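Local coordinates for conserved exported protein (Bacteroides fragilis, PDB 3CLW) that is of uncharacterised function but probably hydrolyses O-glycosidic bonds with a TIM-barrel domain of the glycoside hydrolase family 30 type, at residues A[155-160]-A[204-209]; A[162-167]-A[179-184]. All coordinates share one frame; numbering follows the deposited sequence.

Interaction 1: A[155-160]-A[204-209]; sequences DKFDDF and KADLYR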
loop_
_atom_site.group_PDB
_atom_site.type_symbol
_atom_site.label_atom_id
_atom_site.label_comp_id
_atom_site.label_asym_id
_atom_site.label_seq_id
_atom_site.Cartn_x
_atom_site.Cartn_y
_atom_site.Cartn_z
ATOM N N ASP A 155 -15.905 21.501 -15.956
ATOM C CA ASP A 155 -17.197 20.862 -16.035
ATOM C C ASP A 155 -17.071 19.346 -16.211
ATOM O O ASP A 155 -18.028 18.708 -16.631
ATOM C CB ASP A 155 -17.963 21.442 -17.217
ATOM C CG ASP A 155 -17.311 21.110 -18.549
ATOM O OD1 ASP A 155 -16.076 20.868 -18.576
ATOM O OD2 ASP A 155 -18.034 21.084 -19.564
ATOM N N LYS A 156 -15.894 18.786 -15.933
ATOM C CA LYS A 156 -15.675 17.340 -16.123
ATOM C C LYS A 156 -15.442 16.547 -14.827
ATOM O O LYS A 156 -15.009 15.391 -14.868
ATOM C CB LYS A 156 -14.547 17.049 -17.145
ATOM C CG LYS A 156 -14.599 17.832 -18.457
ATOM C CD LYS A 156 -15.658 17.333 -19.435
ATOM C CE LYS A 156 -15.309 17.744 -20.881
ATOM N NZ LYS A 156 -15.047 19.226 -21.089
ATOM N N PHE A 157 -15.703 17.157 -13.679
ATOM C CA PHE A 157 -15.617 16.440 -12.423
ATOM C C PHE A 157 -16.712 15.399 -12.404
ATOM O O PHE A 157 -16.476 14.280 -11.974
ATOM C CB PHE A 157 -15.705 17.344 -11.200
ATOM C CG PHE A 157 -14.491 18.231 -10.980
ATOM C CD1 PHE A 157 -14.186 19.276 -11.859
ATOM C CD2 PHE A 157 -13.661 18.032 -9.893
ATOM C CE1 PHE A 157 -13.067 20.131 -11.617
ATOM C CE2 PHE A 157 -12.546 18.874 -9.657
ATOM C CZ PHE A 157 -12.263 19.927 -10.519
ATOM N N ASP A 158 -17.889 15.730 -12.921
ATOM C CA ASP A 158 -18.960 14.742 -12.983
ATOM C C ASP A 158 -18.694 13.640 -14.028
ATOM O O ASP A 158 -18.896 12.460 -13.735
ATOM C CB ASP A 158 -20.328 15.408 -13.170
ATOM C CG ASP A 158 -20.440 16.168 -14.476
ATOM O OD1 ASP A 158 -19.459 16.796 -14.939
ATOM O OD2 ASP A 158 -21.533 16.140 -15.051
ATOM N N ASP A 159 -18.230 14.032 -15.220
ATOM C CA ASP A 159 -17.826 13.090 -16.269
ATOM C C ASP A 159 -16.764 12.096 -15.764
ATOM O O ASP A 159 -16.878 10.882 -15.987
ATOM C CB ASP A 159 -17.280 13.831 -17.505
ATOM C CG ASP A 159 -18.254 14.841 -18.053
ATOM O OD1 ASP A 159 -18.857 14.586 -19.097
ATOM O OD2 ASP A 159 -18.440 15.890 -17.431
ATOM N N PHE A 160 -15.742 12.621 -15.102
ATOM C CA PHE A 160 -14.681 11.790 -14.570
ATOM C C PHE A 160 -15.222 10.845 -13.487
ATOM O O PHE A 160 -14.985 9.626 -13.547
ATOM C CB PHE A 160 -13.508 12.650 -14.089
ATOM C CG PHE A 160 -12.325 11.871 -13.595
ATOM C CD1 PHE A 160 -11.974 10.648 -14.168
ATOM C CD2 PHE A 160 -11.536 12.388 -12.566
ATOM C CE1 PHE A 160 -10.869 9.924 -13.707
ATOM C CE2 PHE A 160 -10.405 11.688 -12.101
ATOM C CZ PHE A 160 -10.073 10.429 -12.688
ATOM N N LYS A 204 -7.274 21.222 -2.464
ATOM C CA LYS A 204 -8.330 20.660 -1.635
ATOM C C LYS A 204 -9.702 20.965 -2.233
ATOM O O LYS A 204 -10.609 20.131 -2.138
ATOM C CB LYS A 204 -8.245 21.101 -0.179
ATOM C CG LYS A 204 -7.006 20.600 0.518
ATOM C CD LYS A 204 -7.048 20.909 1.995
ATOM C CE LYS A 204 -6.767 22.393 2.332
ATOM N NZ LYS A 204 -5.451 22.810 1.809
ATOM N N ALA A 205 -9.847 22.127 -2.878
ATOM C CA ALA A 205 -11.100 22.415 -3.576
ATOM C C ALA A 205 -11.358 21.387 -4.672
ATOM O O ALA A 205 -12.484 20.926 -4.840
ATOM C CB ALA A 205 -11.141 23.856 -4.122
ATOM N N ASP A 206 -10.312 21.021 -5.406
ATOM C CA ASP A 206 -10.392 19.979 -6.434
ATOM C C ASP A 206 -10.802 18.636 -5.814
ATOM O O ASP A 206 -11.725 17.984 -6.275
ATOM C CB ASP A 206 -9.052 19.860 -7.161
ATOM C CG ASP A 206 -8.642 21.161 -7.869
ATOM O OD1 ASP A 206 -9.530 21.929 -8.325
ATOM O OD2 ASP A 206 -7.423 21.423 -7.970
ATOM N N LEU A 207 -10.130 18.274 -4.730
ATOM C CA LEU A 207 -10.366 17.022 -4.057
ATOM C C LEU A 207 -11.796 16.929 -3.553
ATOM O O LEU A 207 -12.449 15.881 -3.686
ATOM C CB LEU A 207 -9.367 16.853 -2.899
ATOM C CG LEU A 207 -7.915 16.622 -3.340
ATOM C CD1 LEU A 207 -6.976 16.607 -2.143
ATOM C CD2 LEU A 207 -7.754 15.338 -4.169
ATOM N N TYR A 208 -12.277 18.034 -2.969
ATOM C CA TYR A 208 -13.626 18.106 -2.434
ATOM C C TYR A 208 -14.657 17.877 -3.536
ATOM O O TYR A 208 -15.624 17.133 -3.345
ATOM C CB TYR A 208 -13.849 19.447 -1.675
ATOM C CG TYR A 208 -15.263 19.643 -1.178
ATOM C CD1 TYR A 208 -15.598 19.399 0.138
ATOM C CD2 TYR A 208 -16.278 20.052 -2.058
ATOM C CE1 TYR A 208 -16.916 19.578 0.588
ATOM C CE2 TYR A 208 -17.600 20.229 -1.630
ATOM C CZ TYR A 208 -17.909 19.994 -0.315
ATOM O OH TYR A 208 -19.216 20.179 0.102
ATOM N N ARG A 209 -14.445 18.491 -4.689
ATOM C CA ARG A 209 -15.354 18.306 -5.811
ATOM C C ARG A 209 -15.369 16.874 -6.304
ATOM O O ARG A 209 -16.435 16.349 -6.590
ATOM C CB ARG A 209 -15.045 19.242 -6.993
ATOM C CG ARG A 209 -15.523 20.659 -6.828
ATOM C CD ARG A 209 -15.510 21.421 -8.162
ATOM N NE ARG A 209 -16.642 21.093 -9.052
ATOM C CZ ARG A 209 -16.718 21.470 -10.333
ATOM N NH1 ARG A 209 -15.737 22.168 -10.907
ATOM N NH2 ARG A 209 -17.778 21.155 -11.048
#

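Interaction 2: A[162-167]-A[179-184]; sequences RFLVKS and NYISPN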
loop_
_atom_site.group_PDB
_atom_site.type_symbol
_atom_site.label_atom_id
_atom_site.label_comp_id
_atom_site.label_asym_id
_atom_site.label_seq_id
_atom_site.Cartn_x
_atom_site.Cartn_y
_atom_site.Cartn_z
ATOM N N ARG A 162 -18.210 9.809 -13.169
ATOM C CA ARG A 162 -19.039 8.832 -13.833
ATOM C C ARG A 162 -18.221 7.713 -14.530
ATOM O O ARG A 162 -18.621 6.558 -14.526
ATOM C CB ARG A 162 -20.001 9.489 -14.807
ATOM C CG ARG A 162 -21.222 10.153 -14.104
ATOM C CD ARG A 162 -22.334 10.404 -15.114
ATOM N NE ARG A 162 -21.903 11.311 -16.172
ATOM C CZ ARG A 162 -22.070 12.642 -16.152
ATOM N NH1 ARG A 162 -22.657 13.256 -15.110
ATOM N NH2 ARG A 162 -21.638 13.376 -17.184
ATOM N N PHE A 163 -17.091 8.101 -15.121
ATOM C CA PHE A 163 -16.151 7.191 -15.748
ATOM C C PHE A 163 -15.607 6.181 -14.726
ATOM O O PHE A 163 -15.659 4.985 -14.979
ATOM C CB PHE A 163 -14.992 7.957 -16.399
ATOM C CG PHE A 163 -13.792 7.092 -16.700
ATOM C CD1 PHE A 163 -13.826 6.166 -17.747
ATOM C CD2 PHE A 163 -12.631 7.199 -15.932
ATOM C CE1 PHE A 163 -12.719 5.345 -18.037
ATOM C CE2 PHE A 163 -11.492 6.396 -16.224
ATOM C CZ PHE A 163 -11.568 5.451 -17.283
ATOM N N LEU A 164 -15.108 6.686 -13.593
ATOM C CA LEU A 164 -14.619 5.855 -12.488
ATOM C C LEU A 164 -15.680 4.914 -11.899
ATOM O O LEU A 164 -15.389 3.757 -11.634
ATOM C CB LEU A 164 -14.042 6.713 -11.371
ATOM C CG LEU A 164 -12.791 7.529 -11.688
ATOM C CD1 LEU A 164 -12.480 8.450 -10.530
ATOM C CD2 LEU A 164 -11.627 6.549 -11.898
ATOM N N VAL A 165 -16.906 5.407 -11.737
ATOM C CA VAL A 165 -17.998 4.593 -11.226
ATOM C C VAL A 165 -18.451 3.533 -12.221
ATOM O O VAL A 165 -18.665 2.402 -11.834
ATOM C CB VAL A 165 -19.214 5.443 -10.734
ATOM C CG1 VAL A 165 -20.459 4.579 -10.571
ATOM C CG2 VAL A 165 -18.872 6.125 -9.430
ATOM N N LYS A 166 -18.608 3.903 -13.490
ATOM C CA LYS A 166 -18.967 2.925 -14.527
ATOM C C LYS A 166 -17.933 1.779 -14.664
ATOM O O LYS A 166 -18.318 0.639 -14.903
ATOM C CB LYS A 166 -19.207 3.585 -15.893
ATOM C CG LYS A 166 -19.194 2.569 -17.084
ATOM C CD LYS A 166 -20.237 2.894 -18.097
ATOM C CE LYS A 166 -20.270 1.845 -19.203
ATOM N NZ LYS A 166 -21.214 2.257 -20.264
ATOM N N SER A 167 -16.647 2.112 -14.549
ATOM C CA SER A 167 -15.552 1.126 -14.606
ATOM C C SER A 167 -15.637 0.150 -13.422
ATOM O O SER A 167 -15.556 -1.084 -13.609
ATOM C CB SER A 167 -14.182 1.818 -14.605
ATOM O OG SER A 167 -13.988 2.617 -15.746
ATOM N N ASN A 179 -14.138 -2.390 -4.100
ATOM C CA ASN A 179 -14.734 -1.773 -2.926
ATOM C C ASN A 179 -14.325 -0.318 -2.691
ATOM O O ASN A 179 -14.931 0.369 -1.863
ATOM C CB ASN A 179 -14.423 -2.622 -1.696
ATOM C CG ASN A 179 -14.957 -4.039 -1.824
ATOM O OD1 ASN A 179 -16.067 -4.253 -2.336
ATOM N ND2 ASN A 179 -14.168 -5.013 -1.381
ATOM N N TYR A 180 -13.298 0.151 -3.406
ATOM C CA TYR A 180 -12.755 1.503 -3.197
ATOM C C TYR A 180 -12.352 2.145 -4.516
ATOM O O TYR A 180 -11.952 1.442 -5.461
ATOM C CB TYR A 180 -11.522 1.454 -2.308
ATOM C CG TYR A 180 -11.630 0.557 -1.073
ATOM C CD1 TYR A 180 -11.187 -0.785 -1.101
ATOM C CD2 TYR A 180 -12.148 1.058 0.125
ATOM C CE1 TYR A 180 -11.272 -1.596 0.028
ATOM C CE2 TYR A 180 -12.257 0.264 1.252
ATOM C CZ TYR A 180 -11.809 -1.060 1.206
ATOM O OH TYR A 180 -11.903 -1.816 2.353
ATOM N N ILE A 181 -12.497 3.463 -4.590
ATOM C CA ILE A 181 -12.049 4.267 -5.729
ATOM C C ILE A 181 -11.227 5.405 -5.204
ATOM O O ILE A 181 -11.707 6.183 -4.381
ATOM C CB ILE A 181 -13.197 4.884 -6.546
ATOM C CG1 ILE A 181 -13.964 3.817 -7.329
ATOM C CG2 ILE A 181 -12.653 5.933 -7.554
ATOM C CD1 ILE A 181 -15.355 4.232 -7.736
ATOM N N SER A 182 -10.011 5.515 -5.710
ATOM C CA SER A 182 -9.084 6.562 -5.330
ATOM C C SER A 182 -8.810 7.484 -6.534
ATOM O O SER A 182 -8.028 7.152 -7.419
ATOM C CB SER A 182 -7.829 5.922 -4.748
ATOM O OG SER A 182 -6.926 6.900 -4.325
ATOM N N PRO A 183 -9.512 8.640 -6.596
ATOM C CA PRO A 183 -9.491 9.457 -7.826
ATOM C C PRO A 183 -8.202 10.260 -8.033
ATOM O O PRO A 183 -7.857 10.600 -9.180
ATOM C CB PRO A 183 -10.707 10.390 -7.646
ATOM C CG PRO A 183 -10.776 10.598 -6.144
ATOM C CD PRO A 183 -10.365 9.245 -5.548
ATOM N N ASN A 184 -7.468 10.525 -6.963
ATOM C CA ASN A 184 -6.303 11.417 -7.076
ATOM C C ASN A 184 -5.082 10.858 -6.373
ATOM O O ASN A 184 -5.190 10.341 -5.245
ATOM C CB ASN A 184 -6.625 12.791 -6.479
ATOM C CG ASN A 184 -7.757 13.509 -7.219
ATOM O OD1 ASN A 184 -8.948 13.186 -7.042
ATOM N ND2 ASN A 184 -7.386 14.501 -8.055
#

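Interaction 1: A[155-160]-A[204-209]
Asp206, which meets the rim of the Phe157 ring, has its carboxylate oxygen OD2 gripped by two backbone N-H groups, those of Thr203 and Ile150. That hold ties the first turn of helix 204-221 both to the residue just before it and to the loop carrying Ile150, and it fixes the carboxylate, whose other oxygen, OD1, ends up 4.0 Å from Phe157 CZ. The backbone carbonyl belonging to the same aspartate approaches the ring edge near its plane, with Asp206 O 3.6 Å from Phe157 CE2.

One face of the phenyl ring belongs to Arg209, one turn further along. Its CB lies 3.4 Å from Phe157 CD2, and CD stands almost straight above the middle of the ring, 4.1 Å from the centroid, as a CH-pi contact. A bend at chi3 (78°) lays the guanidinium flat over the CD1 side of the ring. The two planes are only 22° apart, and the cation-pi contact runs from Arg209 CZ, 4.1 Å from the ring centroid. Arg209 NH1 comes closest to the ring, 3.4 Å from Phe157 CD1, and also donates to the backbone O of Asn154, just ahead of helix 157-173. Met210 and Glu213 also touch the phenyl ring.

Across these two helix beginnings, then, a buried aromatic ring meets a cation that still donates to Asn154 while stacked, and stacking and hydrogen bonding together probably hold the guanidinium against the ring.

Interaction 2: A[162-167]-A[179-184]
Leu164 points from helix 157-173 toward strand 178-182, and its CD1 branch does most of the touching. That methyl meets two partners at the same distance: Ile181 CG2 and Pro183 CB each lie 3.9 Å from Leu164 CD1. The leucine crosses the isoleucine on a slant but stands roughly at a right angle to the proline.

Ile181 answers with both of its branches. With chi1 at -70°, CG2 is set anti to the backbone N and reaches the leucine, while CG1 carries CD1 the other way, toward the next residue of the helix. There Ile181 CD1 comes to 3.9 Å from the backbone Leu164 O and to a looser 4.3 Å from Val165 CG2. Val165 extends the apolar layer to Ala217, Ile218 and Ala221 of helix 204-221.

This is the helix-on-strand packing of a TIM barrel: strand 178-182 runs parallel between strands 125-128 and 226-232, and Ile181 faces the outer helix. Its neighbour Ser182 points away from that helix, and its hydroxyl OG is hydrogen-bonded to Glu231. Pro183, just past the strand, directs its carbonyl O to the hydroxyl of Thr129.

One turn along the helix from Phe163, Ser167 folds its side chain back on the backbone, with OG 3.0 Å from Phe163 O; the Ser167 N-H reaches that same oxygen from the opposite face of the carbonyl plane.

Overall arrangement
Helix 157-173 serves both contacts: its first turn takes part in interaction 1 and its middle in interaction 2, with the two centres about 12 Å apart. Along the chain the order is helix 157-173, strand 178-182, helix 204-221, so the local helix-to-strand contact falls between the two halves of the more distant helix-to-helix one. They also meet directly, Leu207 CD2 lying 3.6 Å from Asn184 CG. Together they pack helix 157-173 on a barrel strand and against the next outer helix: interaction 2 seats it on the wall of the TIM barrel, and interaction 1 joins the beginnings of adjacent helices, on the side where the barrel strands end.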